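Local coordinates for NAD nucleotidase (Haemophilus influenzae, PDB 3ZTV) that hydrolyses NAD to adenosine and nicotinamide riboside in the periplasm, combining pyrophosphatase and 5'-nucleotidase activities in one zinc-dependent enzyme, at the interface of chains A and B. Residues are numbered along the deposited sequence; one frame, centred on the assembly and turned at random. Chains: chain A/B, NAD nucleotidase.

The interface of chains A and B. Residues chain A 181, 184-185, 188, 215; chain B 126, 129, 177, 182.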
# COMPACT_ATOMS: atom_id res chain seq x y z
N ALA A 181 -3.26 3.22 -4.79
CA ALA A 181 -2.02 3.99 -4.82
C ALA A 181 -1.49 4.15 -6.24
O ALA A 181 -1.08 5.23 -6.64
CB ALA A 181 -0.95 3.35 -3.93
N GLN A 184 -3.52 6.77 -8.21
CA GLN A 184 -3.27 8.17 -7.84
C GLN A 184 -1.89 8.63 -8.24
O GLN A 184 -1.73 9.74 -8.74
CB GLN A 184 -3.47 8.42 -6.35
CG GLN A 184 -3.31 9.90 -5.95
CD GLN A 184 -4.33 10.81 -6.64
OE1 GLN A 184 -4.14 11.24 -7.79
NE2 GLN A 184 -5.42 11.10 -5.95
N ILE A 185 -0.88 7.80 -8.00
CA ILE A 185 0.48 8.19 -8.31
C ILE A 185 0.64 8.37 -9.82
O ILE A 185 1.25 9.34 -10.28
CB ILE A 185 1.50 7.18 -7.74
CG1 ILE A 185 1.43 7.15 -6.21
CG2 ILE A 185 2.92 7.50 -8.22
CD1 ILE A 185 1.51 8.52 -5.53
N ASN A 188 -1.20 11.58 -10.83
CA ASN A 188 -0.53 12.77 -10.29
C ASN A 188 0.69 13.14 -11.11
O ASN A 188 0.95 14.32 -11.36
CB ASN A 188 -0.16 12.58 -8.82
CG ASN A 188 0.35 13.86 -8.18
OD1 ASN A 188 -0.37 14.86 -8.13
ND2 ASN A 188 1.59 13.83 -7.67
N LYS A 215 -12.02 8.24 -4.15
CA LYS A 215 -10.84 8.46 -3.31
C LYS A 215 -9.63 9.02 -4.03
O LYS A 215 -8.67 9.44 -3.40
CB LYS A 215 -10.44 7.16 -2.59
CG LYS A 215 -11.45 6.70 -1.56
CD LYS A 215 -10.95 5.51 -0.76
CE LYS A 215 -11.94 5.14 0.33
NZ LYS A 215 -11.51 3.92 1.09
N ALA B 126 6.56 13.24 -4.17
CA ALA B 126 5.67 12.42 -5.00
C ALA B 126 4.60 11.66 -4.23
O ALA B 126 3.60 11.27 -4.81
CB ALA B 126 6.49 11.45 -5.86
N ILE B 129 0.39 14.51 -1.37
CA ILE B 129 -0.39 15.11 -2.45
C ILE B 129 -1.60 15.89 -1.90
O ILE B 129 -2.55 15.28 -1.40
CB ILE B 129 -0.87 14.04 -3.49
CG1 ILE B 129 0.31 13.17 -3.96
CG2 ILE B 129 -1.50 14.71 -4.69
CD1 ILE B 129 -0.11 12.06 -4.95
N TYR B 177 0.96 8.52 0.48
CA TYR B 177 1.02 7.22 -0.19
C TYR B 177 2.30 6.46 0.17
O TYR B 177 3.35 7.05 0.43
CB TYR B 177 0.85 7.42 -1.71
CG TYR B 177 -0.53 7.96 -1.99
CD1 TYR B 177 -1.62 7.10 -2.13
CD2 TYR B 177 -0.78 9.33 -2.03
CE1 TYR B 177 -2.90 7.59 -2.35
CE2 TYR B 177 -2.05 9.83 -2.25
CZ TYR B 177 -3.11 8.96 -2.40
OH TYR B 177 -4.38 9.46 -2.60
N THR B 182 5.11 4.14 -4.21
CA THR B 182 5.27 5.39 -4.94
C THR B 182 6.59 5.41 -5.71
O THR B 182 6.64 5.83 -6.87
CB THR B 182 5.15 6.64 -4.03
OG1 THR B 182 3.85 6.66 -3.41
CG2 THR B 182 5.39 7.92 -4.83
O HOH W 1 2.97 11.29 -7.48
O HOH W 2 -6.54 7.72 -2.52
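A:Gln184, A:Ile185 and A:Asn188 on one face of helix 179-191 press against B:Tyr177, B:Ile129 and B:Thr182 in a mainly van der Waals contact, one patch of a two-fold symmetric interface that joins the two copies in the deposited assembly and repeats the patch with the chains exchanged; whether the enzyme works as this dimer in the periplasm cannot be decided from the crystal packing. This part of the interface hides 276 Å² summed over both chains, and no nitrogen or oxygen of one chain comes within bonding distance of the other.

The phenol of B:Tyr177 lies across the helix, its CD1 near CA of A:Ala181 and its hydroxyl end against CG of A:Gln184. There the aliphatic part of the glutamine does the touching, with CG 3.7 Å from the ring carbon CZ. CG stands anti to the backbone N (chi1 -176°), and the chain bends at chi2. The amide plane is 72° from that of the ring, too steep for a face-to-face stack.

A:Ile185 packs its CD1 methyl among apolar and polar groups, 3.9 Å from CD1 of B:Ile129, close to CB of B:Tyr177 and 3.5 Å from the backbone O of B:Ala126. The side chain of B:Thr182 crosses it at about a right angle, presenting OG1 3.7 Å from the same methyl.

One helical turn on from A:Gln184, A:Asn188 and B:Ile129 meet tip to tip. The isoleucine's two branches divide the carboxamide between them: CG2 approaches OD1 at 3.6 Å, while CD1 packs against CG and ND2.

Polar groups at the margins are linked by water instead. ND2 of A:Asn188 donates almost straight (167° at H) to water 1, which also lies 2.7 Å from the carbonyl O of B:Ala126. At the opposite end, water 2 sits in the plane of the B:Tyr177 ring, 2.8 Å from the phenolic OH and 2.9 Å from the backbone O of A:Lys215.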